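Local coordinates for mobilization protein A (Pseudomonas aeruginosa, PDB 2NS6) that nicks one strand of plasmid DNA at the origin of transfer, as the relaxase of the relaxosome in conjugative mobilization, at residues E126-W139 with P148-K160. Sequence-based numbering, arbitrary orientation.
Sequences ERINDGIERPAAQW and PEKGGAQKTEALK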
loop_
_atom_site.group_PDB
_atom_site.type_symbol
_atom_site.label_atom_id
_atom_site.label_comp_id
_atom_site.label_asym_id
_atom_site.label_seq_id
_atom_site.Cartn_x
_atom_site.Cartn_y
_atom_site.Cartn_z
ATOM N N GLU A 126 0.109 -8.594 1.385
ATOM C CA GLU A 126 1.105 -9.419 2.052
ATOM C C GLU A 126 1.496 -10.659 1.263
ATOM O O GLU A 126 1.486 -11.774 1.788
ATOM C CB GLU A 126 0.608 -9.805 3.446
ATOM C CG GLU A 126 0.613 -8.641 4.420
ATOM C CD GLU A 126 -0.287 -8.892 5.611
ATOM O OE1 GLU A 126 0.188 -8.766 6.756
ATOM O OE2 GLU A 126 -1.470 -9.214 5.389
ATOM N N ARG A 127 1.846 -10.440 -0.001
ATOM C CA ARG A 127 2.276 -11.494 -0.913
ATOM C C ARG A 127 3.622 -11.064 -1.459
ATOM O O ARG A 127 3.787 -9.935 -1.911
ATOM C CB ARG A 127 1.284 -11.650 -2.072
ATOM C CG ARG A 127 -0.085 -12.164 -1.649
ATOM C CD ARG A 127 -0.065 -13.684 -1.479
ATOM N NE ARG A 127 -1.310 -14.203 -0.921
ATOM C CZ ARG A 127 -1.646 -15.486 -0.922
ATOM N NH1 ARG A 127 -0.829 -16.379 -1.461
ATOM N NH2 ARG A 127 -2.787 -15.880 -0.376
ATOM N N ILE A 128 4.584 -11.973 -1.414
ATOM C CA ILE A 128 5.932 -11.696 -1.875
ATOM C C ILE A 128 6.074 -11.878 -3.378
ATOM O O ILE A 128 5.881 -12.981 -3.901
ATOM C CB ILE A 128 6.926 -12.627 -1.157
ATOM C CG1 ILE A 128 6.798 -12.427 0.355
ATOM C CG2 ILE A 128 8.348 -12.366 -1.637
ATOM C CD1 ILE A 128 7.548 -13.443 1.190
ATOM N N ASN A 129 6.411 -10.805 -4.083
ATOM C CA ASN A 129 6.587 -10.938 -5.518
ATOM C C ASN A 129 7.998 -11.443 -5.786
ATOM O O ASN A 129 8.967 -10.687 -5.697
ATOM C CB ASN A 129 6.377 -9.608 -6.233
ATOM C CG ASN A 129 6.318 -9.777 -7.742
ATOM O OD1 ASN A 129 6.812 -10.766 -8.281
ATOM N ND2 ASN A 129 5.726 -8.813 -8.426
ATOM N N ASP A 130 8.100 -12.729 -6.108
ATOM C CA ASP A 130 9.385 -13.358 -6.390
ATOM C C ASP A 130 9.769 -13.280 -7.866
ATOM O O ASP A 130 10.745 -13.895 -8.284
ATOM C CB ASP A 130 9.365 -14.826 -5.949
ATOM C CG ASP A 130 8.130 -15.565 -6.435
ATOM O OD1 ASP A 130 7.494 -15.104 -7.400
ATOM O OD2 ASP A 130 7.798 -16.613 -5.855
ATOM N N GLY A 131 9.002 -12.529 -8.651
ATOM C CA GLY A 131 9.310 -12.401 -10.063
ATOM C C GLY A 131 8.859 -13.579 -10.910
ATOM O O GLY A 131 9.121 -13.619 -12.108
ATOM N N ILE A 132 8.186 -14.543 -10.289
ATOM C CA ILE A 132 7.684 -15.716 -11.002
ATOM C C ILE A 132 6.263 -15.456 -11.478
ATOM O O ILE A 132 5.359 -15.221 -10.665
ATOM C CB ILE A 132 7.680 -16.958 -10.087
ATOM C CG1 ILE A 132 9.114 -17.348 -9.741
ATOM C CG2 ILE A 132 6.959 -18.111 -10.768
ATOM C CD1 ILE A 132 9.209 -18.382 -8.654
ATOM N N GLU A 133 6.063 -15.500 -12.790
ATOM C CA GLU A 133 4.743 -15.252 -13.362
ATOM C C GLU A 133 3.719 -16.291 -12.926
ATOM O O GLU A 133 3.995 -17.488 -12.920
ATOM C CB GLU A 133 4.791 -15.245 -14.895
ATOM C CG GLU A 133 5.715 -14.222 -15.517
ATOM C CD GLU A 133 5.252 -13.805 -16.908
ATOM O OE1 GLU A 133 5.991 -13.073 -17.599
ATOM O OE2 GLU A 133 4.135 -14.206 -17.305
ATOM N N ARG A 134 2.532 -15.822 -12.571
ATOM C CA ARG A 134 1.455 -16.702 -12.152
ATOM C C ARG A 134 0.155 -16.045 -12.598
ATOM O O ARG A 134 0.028 -14.823 -12.553
ATOM C CB ARG A 134 1.426 -16.868 -10.622
ATOM C CG ARG A 134 2.713 -17.379 -9.975
ATOM C CD ARG A 134 2.556 -17.460 -8.452
ATOM N NE ARG A 134 3.686 -18.114 -7.782
ATOM C CZ ARG A 134 4.851 -17.528 -7.511
ATOM N NH1 ARG A 134 5.061 -16.262 -7.847
ATOM N NH2 ARG A 134 5.806 -18.210 -6.894
ATOM N N PRO A 135 -0.808 -16.838 -13.082
ATOM C CA PRO A 135 -2.089 -16.264 -13.517
ATOM C C PRO A 135 -2.784 -15.650 -12.299
ATOM O O PRO A 135 -2.441 -15.972 -11.164
ATOM C CB PRO A 135 -2.840 -17.480 -14.052
ATOM C CG PRO A 135 -1.741 -18.305 -14.645
ATOM C CD PRO A 135 -0.645 -18.213 -13.592
ATOM N N ALA A 136 -3.760 -14.780 -12.527
ATOM C CA ALA A 136 -4.474 -14.152 -11.425
ATOM C C ALA A 136 -5.124 -15.208 -10.527
ATOM O O ALA A 136 -5.032 -15.137 -9.301
ATOM C CB ALA A 136 -5.541 -13.180 -11.967
ATOM N N ALA A 137 -5.773 -16.193 -11.142
ATOM C CA ALA A 137 -6.441 -17.257 -10.400
ATOM C C ALA A 137 -5.479 -18.141 -9.591
ATOM O O ALA A 137 -5.914 -18.912 -8.732
ATOM C CB ALA A 137 -7.256 -18.130 -11.371
ATOM N N GLN A 138 -4.178 -18.030 -9.858
ATOM C CA GLN A 138 -3.183 -18.844 -9.152
ATOM C C GLN A 138 -2.317 -18.057 -8.175
ATOM O O GLN A 138 -1.693 -18.632 -7.283
ATOM C CB GLN A 138 -2.257 -19.533 -10.157
ATOM C CG GLN A 138 -1.231 -20.466 -9.524
ATOM C CD GLN A 138 -0.176 -20.927 -10.513
ATOM O OE1 GLN A 138 -0.486 -21.258 -11.656
ATOM N NE2 GLN A 138 1.079 -20.959 -10.073
ATOM N N TRP A 139 -2.274 -16.742 -8.348
ATOM C CA TRP A 139 -1.441 -15.895 -7.499
ATOM C C TRP A 139 -1.703 -15.999 -5.999
ATOM O O TRP A 139 -0.761 -16.046 -5.209
ATOM C CB TRP A 139 -1.555 -14.435 -7.952
ATOM C CG TRP A 139 -0.687 -13.478 -7.171
ATOM C CD1 TRP A 139 -1.035 -12.797 -6.040
ATOM C CD2 TRP A 139 0.687 -13.154 -7.427
ATOM N NE1 TRP A 139 0.032 -12.077 -5.576
ATOM C CE2 TRP A 139 1.104 -12.275 -6.403
ATOM C CE3 TRP A 139 1.606 -13.525 -8.417
ATOM C CZ2 TRP A 139 2.405 -11.759 -6.336
ATOM C CZ3 TRP A 139 2.907 -13.011 -8.352
ATOM C CH2 TRP A 139 3.291 -12.138 -7.318
ATOM N N PRO A 148 7.806 -23.511 -6.373
ATOM C CA PRO A 148 7.208 -22.167 -6.364
ATOM C C PRO A 148 6.309 -21.820 -7.560
ATOM O O PRO A 148 5.223 -21.271 -7.385
ATOM C CB PRO A 148 8.431 -21.250 -6.270
ATOM C CG PRO A 148 9.385 -22.056 -5.452
ATOM C CD PRO A 148 9.241 -23.452 -6.033
ATOM N N GLU A 149 6.757 -22.147 -8.769
ATOM C CA GLU A 149 5.987 -21.845 -9.975
ATOM C C GLU A 149 4.648 -22.587 -10.090
ATOM O O GLU A 149 3.816 -22.240 -10.934
ATOM C CB GLU A 149 6.821 -22.146 -11.228
ATOM C CG GLU A 149 7.044 -23.632 -11.491
ATOM C CD GLU A 149 8.318 -24.164 -10.852
ATOM O OE1 GLU A 149 8.702 -23.690 -9.759
ATOM O OE2 GLU A 149 8.938 -25.077 -11.443
ATOM N N LYS A 150 4.436 -23.599 -9.252
ATOM C CA LYS A 150 3.199 -24.381 -9.305
ATOM C C LYS A 150 2.152 -23.954 -8.282
ATOM O O LYS A 150 1.050 -24.506 -8.245
ATOM C CB LYS A 150 3.496 -25.883 -9.111
ATOM C CG LYS A 150 4.412 -26.512 -10.170
ATOM C CD LYS A 150 3.867 -26.342 -11.592
ATOM C CE LYS A 150 4.855 -26.860 -12.653
ATOM N NZ LYS A 150 4.467 -26.466 -14.051
ATOM N N GLY A 151 2.486 -22.973 -7.453
ATOM C CA GLY A 151 1.539 -22.518 -6.449
ATOM C C GLY A 151 1.343 -21.014 -6.445
ATOM O O GLY A 151 1.636 -20.339 -7.429
ATOM N N GLY A 152 0.846 -20.485 -5.333
ATOM C CA GLY A 152 0.619 -19.058 -5.248
ATOM C C GLY A 152 1.838 -18.333 -4.728
ATOM O O GLY A 152 2.832 -18.959 -4.355
ATOM N N ALA A 153 1.774 -17.005 -4.720
ATOM C CA ALA A 153 2.888 -16.220 -4.212
ATOM C C ALA A 153 2.948 -16.510 -2.722
ATOM O O ALA A 153 1.913 -16.729 -2.089
ATOM C CB ALA A 153 2.646 -14.735 -4.454
ATOM N N GLN A 154 4.157 -16.524 -2.170
ATOM C CA GLN A 154 4.352 -16.792 -0.751
ATOM C C GLN A 154 3.871 -15.604 0.073
ATOM O O GLN A 154 4.014 -14.452 -0.343
ATOM C CB GLN A 154 5.837 -17.063 -0.467
ATOM C CG GLN A 154 6.181 -17.274 1.005
ATOM C CD GLN A 154 7.648 -17.647 1.227
ATOM O OE1 GLN A 154 8.544 -17.116 0.565
ATOM N NE2 GLN A 154 7.895 -18.549 2.174
ATOM N N LYS A 155 3.281 -15.889 1.230
ATOM C CA LYS A 155 2.791 -14.837 2.112
ATOM C C LYS A 155 3.924 -14.363 3.015
ATOM O O LYS A 155 4.864 -15.109 3.279
ATOM C CB LYS A 155 1.646 -15.363 2.983
ATOM C CG LYS A 155 0.306 -15.546 2.269
ATOM C CD LYS A 155 -0.672 -16.317 3.160
ATOM C CE LYS A 155 -2.101 -16.326 2.607
ATOM N NZ LYS A 155 -2.803 -15.003 2.728
ATOM N N THR A 156 3.858 -13.114 3.467
ATOM C CA THR A 156 4.886 -12.610 4.364
ATOM C C THR A 156 4.301 -12.401 5.748
ATOM O O THR A 156 3.124 -12.069 5.891
ATOM C CB THR A 156 5.500 -11.289 3.886
ATOM O OG1 THR A 156 6.507 -10.883 4.822
ATOM C CG2 THR A 156 4.449 -10.199 3.782
ATOM N N GLU A 157 5.126 -12.602 6.768
ATOM C CA GLU A 157 4.683 -12.428 8.143
ATOM C C GLU A 157 5.249 -11.138 8.728
ATOM O O GLU A 157 4.966 -10.800 9.874
ATOM C CB GLU A 157 5.160 -13.599 9.007
ATOM C CG GLU A 157 4.872 -14.985 8.436
ATOM C CD GLU A 157 3.410 -15.218 8.175
ATOM O OE1 GLU A 157 2.600 -15.039 9.106
ATOM O OE2 GLU A 157 3.064 -15.589 7.031
ATOM N N ALA A 158 6.035 -10.418 7.935
ATOM C CA ALA A 158 6.677 -9.187 8.391
ATOM C C ALA A 158 5.773 -8.095 8.957
ATOM O O ALA A 158 6.227 -7.263 9.746
ATOM C CB ALA A 158 7.534 -8.608 7.260
ATOM N N LEU A 159 4.507 -8.079 8.559
ATOM C CA LEU A 159 3.581 -7.057 9.048
ATOM C C LEU A 159 2.728 -7.482 10.248
ATOM O O LEU A 159 1.882 -6.709 10.698
ATOM C CB LEU A 159 2.654 -6.613 7.917
ATOM C CG LEU A 159 3.172 -5.620 6.866
ATOM C CD1 LEU A 159 4.600 -5.929 6.460
ATOM C CD2 LEU A 159 2.234 -5.650 5.681
ATOM N N LYS A 160 2.947 -8.688 10.768
ATOM C CA LYS A 160 2.160 -9.186 11.898
ATOM C C LYS A 160 2.742 -8.952 13.303
ATOM O O LYS A 160 1.993 -8.843 14.264
ATOM C CB LYS A 160 1.871 -10.690 11.728
ATOM C CG LYS A 160 0.952 -11.062 10.549
ATOM C CD LYS A 160 0.669 -12.569 10.495
ATOM C CE LYS A 160 -0.103 -12.962 9.236
ATOM N NZ LYS A 160 -0.300 -14.453 9.084
HETATM O O HOH W 1 2.582 -9.774 7.182
HETATM O O HOH W 2 6.505 -15.660 -3.472
#
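Arg127 and Lys155 form a single antiparallel bridge where the chain leaving strand 117-124 meets the loop that leads to helix 164-181. Ile128 N gives a nearly straight bond of 2.8 Å to Gln154 O. Thr156 N reaches Glu126 O at 3.2 Å, from above the carbonyl plane. The Arg127 chain bends at chi2 (-81°), and NH1 meets Ala153 O at 2.8 Å in the carbonyl plane. The aliphatic part of Lys155 lies over one face of this guanidinium. The two cations are close, but Glu64 pairs with Lys155 NZ and probably eases their repulsion. Ala153 also sets its CB over the six-membered ring of Trp139, a CH-pi contact of 3.6 Å to the centroid. Its N bonds to Trp139 O, and Tyr56 takes the indole NE1. Further on, Arg134 is held end-on by both oxygens of Asp130, each through its syn lone pair. Its NH2 also donates to Pro148 O, while Ile132 CG2 and Ala153 CA lie over opposite faces of the guanidinium. With CG anti to the backbone N (chi1 -177°) and an extended chain, Gln138 brings NE2 to Gly151 O (2.8 Å) and Glu149 O (3.1 Å), both in its amide plane. At the other end, a water links Glu126 OE1 to Thr156 O and Leu159 N, while OE2 forms a salt bridge with Arg69. Thus a loop ending in short helix 136-139 is bridged to another beyond strand 117-124 of the five-stranded antiparallel relaxase sheet.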